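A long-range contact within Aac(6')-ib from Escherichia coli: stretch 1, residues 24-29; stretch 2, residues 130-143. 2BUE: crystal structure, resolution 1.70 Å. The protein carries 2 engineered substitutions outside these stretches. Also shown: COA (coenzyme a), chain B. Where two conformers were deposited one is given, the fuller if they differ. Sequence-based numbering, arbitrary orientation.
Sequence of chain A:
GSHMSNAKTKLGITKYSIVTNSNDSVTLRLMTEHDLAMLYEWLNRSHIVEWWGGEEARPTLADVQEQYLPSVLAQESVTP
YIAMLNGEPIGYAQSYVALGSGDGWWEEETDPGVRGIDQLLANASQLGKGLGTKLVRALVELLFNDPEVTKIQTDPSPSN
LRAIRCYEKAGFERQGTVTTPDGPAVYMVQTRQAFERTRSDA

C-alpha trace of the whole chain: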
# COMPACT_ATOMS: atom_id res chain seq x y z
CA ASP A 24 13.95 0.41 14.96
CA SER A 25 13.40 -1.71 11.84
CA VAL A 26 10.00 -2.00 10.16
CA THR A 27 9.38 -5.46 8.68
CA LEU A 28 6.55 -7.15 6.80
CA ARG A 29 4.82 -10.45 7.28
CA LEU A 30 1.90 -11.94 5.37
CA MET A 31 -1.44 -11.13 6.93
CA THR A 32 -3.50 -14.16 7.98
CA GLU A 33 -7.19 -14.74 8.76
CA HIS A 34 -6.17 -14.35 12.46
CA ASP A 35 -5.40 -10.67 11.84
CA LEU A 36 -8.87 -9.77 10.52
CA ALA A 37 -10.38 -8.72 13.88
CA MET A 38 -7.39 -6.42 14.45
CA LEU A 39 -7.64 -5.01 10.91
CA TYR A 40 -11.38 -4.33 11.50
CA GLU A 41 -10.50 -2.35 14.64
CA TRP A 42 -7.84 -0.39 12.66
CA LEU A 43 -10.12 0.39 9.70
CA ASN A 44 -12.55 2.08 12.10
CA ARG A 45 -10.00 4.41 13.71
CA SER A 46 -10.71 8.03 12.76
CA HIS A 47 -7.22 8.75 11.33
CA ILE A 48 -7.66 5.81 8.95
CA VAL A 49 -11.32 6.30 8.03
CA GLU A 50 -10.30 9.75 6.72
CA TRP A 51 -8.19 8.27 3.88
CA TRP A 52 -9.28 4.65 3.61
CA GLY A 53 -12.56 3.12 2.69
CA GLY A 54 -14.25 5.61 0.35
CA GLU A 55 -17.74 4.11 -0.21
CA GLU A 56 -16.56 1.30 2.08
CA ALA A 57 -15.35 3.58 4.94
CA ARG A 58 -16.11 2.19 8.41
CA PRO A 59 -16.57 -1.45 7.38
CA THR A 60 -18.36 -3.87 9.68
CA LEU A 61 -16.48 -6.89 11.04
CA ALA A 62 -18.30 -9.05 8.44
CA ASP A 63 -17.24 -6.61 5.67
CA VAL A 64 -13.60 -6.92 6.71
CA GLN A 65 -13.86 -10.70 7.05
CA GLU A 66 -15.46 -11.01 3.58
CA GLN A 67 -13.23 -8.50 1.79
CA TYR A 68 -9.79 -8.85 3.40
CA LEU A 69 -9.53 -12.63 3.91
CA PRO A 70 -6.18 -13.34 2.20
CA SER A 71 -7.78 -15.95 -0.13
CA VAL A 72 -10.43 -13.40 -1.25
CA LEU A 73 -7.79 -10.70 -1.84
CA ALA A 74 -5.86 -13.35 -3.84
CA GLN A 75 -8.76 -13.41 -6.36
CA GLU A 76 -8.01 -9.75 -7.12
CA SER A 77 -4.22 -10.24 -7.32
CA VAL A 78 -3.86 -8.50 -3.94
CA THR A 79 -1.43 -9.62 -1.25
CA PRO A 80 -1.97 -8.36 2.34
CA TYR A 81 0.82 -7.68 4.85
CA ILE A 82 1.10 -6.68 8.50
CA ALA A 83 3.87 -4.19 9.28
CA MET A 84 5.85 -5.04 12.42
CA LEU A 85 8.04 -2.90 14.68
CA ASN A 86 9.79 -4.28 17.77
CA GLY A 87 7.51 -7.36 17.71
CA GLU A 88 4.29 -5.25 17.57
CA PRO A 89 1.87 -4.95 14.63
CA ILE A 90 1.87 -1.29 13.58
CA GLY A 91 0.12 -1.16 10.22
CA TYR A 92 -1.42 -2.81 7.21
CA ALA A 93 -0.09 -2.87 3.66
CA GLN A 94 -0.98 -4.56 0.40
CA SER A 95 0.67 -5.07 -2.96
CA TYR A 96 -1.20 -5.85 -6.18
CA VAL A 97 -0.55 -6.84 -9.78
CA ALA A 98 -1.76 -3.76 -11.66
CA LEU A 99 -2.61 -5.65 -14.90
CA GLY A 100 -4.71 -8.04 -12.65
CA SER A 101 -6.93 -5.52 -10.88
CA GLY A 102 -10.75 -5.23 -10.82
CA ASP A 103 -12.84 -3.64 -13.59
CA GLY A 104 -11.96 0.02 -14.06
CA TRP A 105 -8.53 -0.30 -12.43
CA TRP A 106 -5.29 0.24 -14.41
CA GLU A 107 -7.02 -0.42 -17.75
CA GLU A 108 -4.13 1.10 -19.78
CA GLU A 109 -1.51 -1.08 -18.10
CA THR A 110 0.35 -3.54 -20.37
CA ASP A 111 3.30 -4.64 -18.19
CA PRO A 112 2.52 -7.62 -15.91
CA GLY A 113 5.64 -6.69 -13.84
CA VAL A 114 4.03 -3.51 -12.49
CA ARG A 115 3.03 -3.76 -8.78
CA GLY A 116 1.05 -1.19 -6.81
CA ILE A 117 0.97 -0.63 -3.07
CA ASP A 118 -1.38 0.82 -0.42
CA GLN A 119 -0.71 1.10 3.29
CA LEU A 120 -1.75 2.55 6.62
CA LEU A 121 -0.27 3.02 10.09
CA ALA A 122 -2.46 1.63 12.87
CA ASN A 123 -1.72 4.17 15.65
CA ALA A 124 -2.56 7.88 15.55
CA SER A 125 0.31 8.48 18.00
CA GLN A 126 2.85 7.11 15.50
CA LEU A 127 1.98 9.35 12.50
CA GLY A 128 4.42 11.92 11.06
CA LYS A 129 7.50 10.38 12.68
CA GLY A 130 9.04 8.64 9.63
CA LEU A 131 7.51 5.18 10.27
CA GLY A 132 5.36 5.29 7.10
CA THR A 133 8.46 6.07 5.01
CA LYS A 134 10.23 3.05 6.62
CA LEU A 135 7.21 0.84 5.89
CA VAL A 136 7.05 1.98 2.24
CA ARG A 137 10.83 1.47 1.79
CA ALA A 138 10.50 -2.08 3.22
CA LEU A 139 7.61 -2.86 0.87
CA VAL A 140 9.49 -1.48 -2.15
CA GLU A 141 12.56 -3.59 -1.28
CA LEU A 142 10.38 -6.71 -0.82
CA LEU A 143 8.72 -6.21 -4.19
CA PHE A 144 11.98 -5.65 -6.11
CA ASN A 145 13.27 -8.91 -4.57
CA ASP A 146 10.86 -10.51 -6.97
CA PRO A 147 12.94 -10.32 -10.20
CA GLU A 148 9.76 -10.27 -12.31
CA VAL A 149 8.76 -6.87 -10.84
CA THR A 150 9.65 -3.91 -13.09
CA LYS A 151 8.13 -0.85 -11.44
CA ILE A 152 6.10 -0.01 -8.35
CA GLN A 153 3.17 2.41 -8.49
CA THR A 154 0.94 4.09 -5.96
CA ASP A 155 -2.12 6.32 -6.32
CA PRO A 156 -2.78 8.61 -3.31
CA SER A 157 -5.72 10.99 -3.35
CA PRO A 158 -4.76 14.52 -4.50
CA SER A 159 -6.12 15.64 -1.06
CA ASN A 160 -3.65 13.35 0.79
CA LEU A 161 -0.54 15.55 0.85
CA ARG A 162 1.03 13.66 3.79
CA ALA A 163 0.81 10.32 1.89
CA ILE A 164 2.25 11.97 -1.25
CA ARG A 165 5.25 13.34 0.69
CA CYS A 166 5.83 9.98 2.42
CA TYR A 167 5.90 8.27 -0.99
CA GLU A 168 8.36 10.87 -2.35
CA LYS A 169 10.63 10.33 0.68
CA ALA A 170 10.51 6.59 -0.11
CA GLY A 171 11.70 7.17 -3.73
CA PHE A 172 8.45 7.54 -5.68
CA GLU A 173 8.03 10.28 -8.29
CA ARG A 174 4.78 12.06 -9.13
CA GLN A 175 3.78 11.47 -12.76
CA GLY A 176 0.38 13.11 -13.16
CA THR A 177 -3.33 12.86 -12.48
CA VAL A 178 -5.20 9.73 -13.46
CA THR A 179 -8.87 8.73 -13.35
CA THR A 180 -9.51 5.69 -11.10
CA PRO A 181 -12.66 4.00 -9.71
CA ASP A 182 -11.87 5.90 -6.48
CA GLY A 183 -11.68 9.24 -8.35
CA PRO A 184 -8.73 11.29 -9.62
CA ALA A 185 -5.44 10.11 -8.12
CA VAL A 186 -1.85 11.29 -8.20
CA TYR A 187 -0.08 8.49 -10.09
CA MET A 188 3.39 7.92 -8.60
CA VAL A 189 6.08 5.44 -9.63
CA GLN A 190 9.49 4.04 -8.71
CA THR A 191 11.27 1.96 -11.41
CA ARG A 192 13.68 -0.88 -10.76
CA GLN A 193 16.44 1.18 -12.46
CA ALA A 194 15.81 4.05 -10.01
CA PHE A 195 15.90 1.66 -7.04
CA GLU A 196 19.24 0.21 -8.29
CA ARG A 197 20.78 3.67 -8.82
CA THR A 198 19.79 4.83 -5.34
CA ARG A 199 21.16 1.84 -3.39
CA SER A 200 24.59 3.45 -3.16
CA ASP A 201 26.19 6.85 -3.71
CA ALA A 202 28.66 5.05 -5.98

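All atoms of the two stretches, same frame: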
# COMPACT_ATOMS: atom_id res chain seq x y z
N ASP A 24 13.05 1.43 15.56
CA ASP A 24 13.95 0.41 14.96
C ASP A 24 13.47 0.02 13.56
O ASP A 24 12.94 0.86 12.82
CB ASP A 24 14.06 -0.83 15.87
CG ASP A 24 15.38 -1.57 15.69
OD1 ASP A 24 16.26 -1.07 14.94
OD2 ASP A 24 15.54 -2.66 16.29
N SER A 25 13.64 -1.25 13.20
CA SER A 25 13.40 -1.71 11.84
C SER A 25 11.94 -2.09 11.62
O SER A 25 11.39 -2.88 12.38
CB SER A 25 14.29 -2.92 11.55
OG SER A 25 14.32 -3.21 10.16
N VAL A 26 11.35 -1.56 10.55
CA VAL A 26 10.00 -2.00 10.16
C VAL A 26 10.08 -3.18 9.19
O VAL A 26 10.73 -3.10 8.15
CB VAL A 26 9.17 -0.86 9.53
CG1 VAL A 26 7.81 -1.40 9.02
CG2 VAL A 26 8.98 0.28 10.51
N THR A 27 9.41 -4.28 9.54
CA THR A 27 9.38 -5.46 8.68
C THR A 27 7.95 -5.81 8.25
O THR A 27 6.99 -5.23 8.77
CB THR A 27 10.05 -6.68 9.34
OG1 THR A 27 9.40 -7.01 10.56
CG2 THR A 27 11.55 -6.39 9.61
N LEU A 28 7.85 -6.72 7.30
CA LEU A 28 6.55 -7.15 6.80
C LEU A 28 6.39 -8.64 6.90
O LEU A 28 7.32 -9.40 6.57
CB LEU A 28 6.38 -6.76 5.34
CG LEU A 28 6.49 -5.26 5.06
CD1 LEU A 28 6.93 -5.06 3.63
CD2 LEU A 28 5.19 -4.52 5.38
N ARG A 29 5.21 -9.06 7.34
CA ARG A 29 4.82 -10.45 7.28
C ARG A 29 3.51 -10.55 6.54
O ARG A 29 2.75 -9.58 6.51
CB ARG A 29 4.66 -11.02 8.71
CG ARG A 29 3.54 -10.37 9.53
CD ARG A 29 3.38 -11.10 10.88
NE ARG A 29 2.36 -10.51 11.75
CZ ARG A 29 1.05 -10.70 11.62
NH1 ARG A 29 0.55 -11.44 10.61
NH2 ARG A 29 0.24 -10.12 12.50
N GLY A 130 8.17 9.38 10.55
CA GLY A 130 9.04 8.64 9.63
C GLY A 130 8.77 7.15 9.48
O GLY A 130 9.40 6.47 8.66
N LEU A 131 7.82 6.63 10.26
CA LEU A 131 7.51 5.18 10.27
C LEU A 131 6.86 4.73 8.95
O LEU A 131 7.12 3.62 8.47
CB LEU A 131 6.59 4.85 11.45
CG LEU A 131 6.79 3.58 12.26
CD1 LEU A 131 8.27 3.44 12.73
CD2 LEU A 131 5.84 3.61 13.48
N GLY A 132 6.00 5.58 8.40
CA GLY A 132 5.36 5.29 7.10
C GLY A 132 6.39 5.21 5.98
O GLY A 132 6.33 4.30 5.14
N THR A 133 7.36 6.13 5.97
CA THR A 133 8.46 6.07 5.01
C THR A 133 9.25 4.75 5.15
O THR A 133 9.54 4.08 4.15
CB THR A 133 9.38 7.33 5.13
OG1 THR A 133 8.60 8.50 4.86
CG2 THR A 133 10.51 7.28 4.13
N LYS A 134 9.58 4.36 6.38
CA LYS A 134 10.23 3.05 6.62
C LYS A 134 9.42 1.87 6.08
O LYS A 134 9.96 0.97 5.44
CB LYS A 134 10.48 2.86 8.12
CG LYS A 134 11.62 3.68 8.61
CD LYS A 134 11.71 3.64 10.11
CE LYS A 134 12.80 4.57 10.59
NZ LYS A 134 14.12 3.88 10.52
N LEU A 135 8.11 1.89 6.35
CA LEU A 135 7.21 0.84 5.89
C LEU A 135 7.23 0.78 4.35
O LEU A 135 7.43 -0.30 3.76
CB LEU A 135 5.79 1.11 6.43
CG LEU A 135 4.71 0.04 6.22
CD1 LEU A 135 3.51 0.38 7.09
CD2 LEU A 135 4.29 -0.05 4.74
N VAL A 136 7.05 1.93 3.70
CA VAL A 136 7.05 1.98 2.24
C VAL A 136 8.40 1.49 1.68
O VAL A 136 8.42 0.64 0.78
CB VAL A 136 6.62 3.35 1.71
CG1 VAL A 136 6.70 3.37 0.19
CG2 VAL A 136 5.16 3.61 2.18
N ARG A 137 9.51 1.94 2.25
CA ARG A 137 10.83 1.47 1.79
C ARG A 137 10.95 -0.06 1.90
O ARG A 137 11.47 -0.72 1.00
CB ARG A 137 11.94 2.18 2.56
CG ARG A 137 12.07 3.65 2.18
CD ARG A 137 13.18 4.33 2.97
NE ARG A 137 13.35 5.71 2.54
CZ ARG A 137 13.95 6.65 3.26
NH1 ARG A 137 14.45 6.36 4.45
NH2 ARG A 137 14.04 7.88 2.79
N ALA A 138 10.45 -0.62 3.00
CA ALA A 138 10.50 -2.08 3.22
C ALA A 138 9.65 -2.83 2.18
O ALA A 138 10.07 -3.88 1.65
CB ALA A 138 10.05 -2.42 4.64
N LEU A 139 8.48 -2.27 1.87
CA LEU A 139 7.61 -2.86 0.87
C LEU A 139 8.21 -2.79 -0.54
O LEU A 139 8.15 -3.75 -1.29
CB LEU A 139 6.23 -2.18 0.92
CG LEU A 139 5.14 -2.90 0.12
CD1 LEU A 139 5.12 -4.44 0.30
CD2 LEU A 139 3.77 -2.34 0.45
N VAL A 140 8.83 -1.65 -0.86
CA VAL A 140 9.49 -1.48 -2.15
C VAL A 140 10.63 -2.49 -2.29
O VAL A 140 10.76 -3.14 -3.32
CB VAL A 140 10.00 -0.03 -2.32
CG1 VAL A 140 11.00 0.11 -3.48
CG2 VAL A 140 8.81 0.93 -2.55
N GLU A 141 11.45 -2.60 -1.26
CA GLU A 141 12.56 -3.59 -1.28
C GLU A 141 12.04 -5.02 -1.46
O GLU A 141 12.55 -5.78 -2.32
CB GLU A 141 13.42 -3.46 -0.02
CG GLU A 141 14.65 -4.39 -0.06
CD GLU A 141 15.64 -4.08 1.03
OE1 GLU A 141 15.96 -2.90 1.24
OE2 GLU A 141 16.08 -5.04 1.68
N LEU A 142 10.99 -5.39 -0.71
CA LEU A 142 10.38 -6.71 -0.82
C LEU A 142 9.97 -6.98 -2.27
O LEU A 142 10.32 -8.02 -2.86
CB LEU A 142 9.18 -6.78 0.13
CG LEU A 142 8.41 -8.10 0.28
CD1 LEU A 142 7.62 -8.05 1.59
CD2 LEU A 142 7.49 -8.31 -0.89
N LEU A 143 9.21 -6.05 -2.84
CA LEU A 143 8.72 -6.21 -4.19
C LEU A 143 9.84 -6.35 -5.24
O LEU A 143 9.74 -7.21 -6.12
CB LEU A 143 7.73 -5.08 -4.55
CG LEU A 143 6.41 -5.15 -3.76
CD1 LEU A 143 5.59 -3.84 -3.95
CD2 LEU A 143 5.57 -6.37 -4.15
N1A COA B . 0.30 17.71 4.89
C2A COA B . 1.36 17.70 4.09
N3A COA B . 2.50 17.12 4.45
C4A COA B . 2.59 16.53 5.65
C5A COA B . 1.51 16.52 6.52
C6A COA B . 0.34 17.13 6.11
N6A COA B . -0.72 17.13 6.93
N7A COA B . 1.87 15.87 7.63
C8A COA B . 3.13 15.49 7.48
N9A COA B . 3.57 15.90 6.28
C1B COA B . 4.89 15.66 5.71
C2B COA B . 5.81 15.39 6.89
O2B COA B . 6.43 16.62 7.27
C3B COA B . 6.79 14.38 6.29
O3B COA B . 7.69 15.06 5.41
P3B COA B . 9.09 15.62 5.95
O7A COA B . 9.88 16.05 4.60
O8A COA B . 9.88 14.37 6.57
O9A COA B . 8.91 16.74 6.91
C4B COA B . 5.87 13.52 5.41
O4B COA B . 4.74 14.36 5.04
C5B COA B . 5.34 12.17 5.93
O5B COA B . 6.39 11.21 6.11
P1A COA B . 6.24 10.14 7.33
O1A COA B . 7.12 8.94 7.07
O2A COA B . 6.32 10.78 8.67
O3A COA B . 4.73 9.69 7.08
P2A COA B . 3.88 8.78 8.13
O4A COA B . 4.81 8.05 9.00
O5A COA B . 2.76 9.58 8.72
O6A COA B . 3.23 7.74 7.08
CBP COA B . 1.09 7.37 5.99
CCP COA B . 2.40 8.17 5.97
CDP COA B . 0.20 7.87 4.83
CEP COA B . 1.43 5.87 5.79
CAP COA B . 0.37 7.58 7.36
OAP COA B . 0.32 8.98 7.69
C9P COA B . -1.03 6.94 7.42
O9P COA B . -1.15 5.72 7.49
N8P COA B . -2.08 7.80 7.39
C7P COA B . -3.49 7.37 7.43
C6P COA B . -3.81 6.40 6.26
C5P COA B . -3.33 6.88 4.88
O5P COA B . -3.37 8.08 4.55
N4P COA B . -2.87 5.93 4.05
C3P COA B . -2.34 6.26 2.71
C2P COA B . -3.42 6.31 1.64
S1P COA B . -2.72 6.57 -0.05

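The contact between the strand of stretch 1 and the helix of stretch 2 is apolar in character. No hydrogen bond crosses it, and the 397 Å² buried, both sides summed, comes mainly from Val 26 and Leu 28. The two axes approach to 7.7 Å, with an angle of 50° between their N-to-C directions, so both elements run in broadly the same sense and successive inward residues of the strand meet successive turns of the helix.

Strand alternation selects the packing residues. The CA-to-CB bonds of Val 26 and Leu 28 point toward the helix, whereas those of Ser 25, Thr 27 and Arg 29 point away. Val 26 lies nearest in backbone register to Leu 135, with 5.8 Å between Val 26 CA and Leu 135 CA. Its chi1 is t (175°), and its two methyl groups touch different neighbours: Val 26 CG2 is 3.9 Å from Leu 131 CD1, and Val 26 CG1 is 4.1 Å from Leu 135 CB. Leu 131 has a sideways CA-to-CB bond and an off-rotamer chi1 of -140°, yet the end of its side chain comes nearer to the strand.

Leu 28 packs one turn or more further along the helix. From its m, t rotamer, Leu 28 CD1 lies 3.8 Å from Leu 139 CD1, 3.7 Å from Leu 142 CD1 and 4.2 Å from Ala 138 CB. A single methyl therefore reaches three helix residues, and it also packs on the main chain, with Leu 28 CD1 3.6 Å from Leu 139 CA.

Close contacts involving polar atoms are few. Ala 138 points toward the strand, and its methyl packs directly against the strand backbone: Ala 138 CB is 3.6 Å from Val 26 O. At the edge, the aliphatic part of Lys 134 covers Val 26, with Lys 134 CB 3.8 Å from Val 26 CG2. The extended chi2 and chi3 carry its amine toward Asp 24, but Lys 134 NZ remains 4.0 Å from Asp 24 O, a carbonyl oxygen buried by the contact without a partner in the model.

Helix hydrogen bonds provide the regular scaffold, exemplified by Ala 138 N to Lys 134 O at 3.0 Å and Leu 142 N to Ala 138 O at 2.9 Å. The spacing they impose brings Lys 134, Ala 138 and Leu 142 onto the strand-facing side. At the helix start, outside the strand contact, coenzyme A accepts hydrogen bonds from Gly 132 N to O4A (2.8 Å) and from Thr 133 OG1 to O1A (2.7 Å).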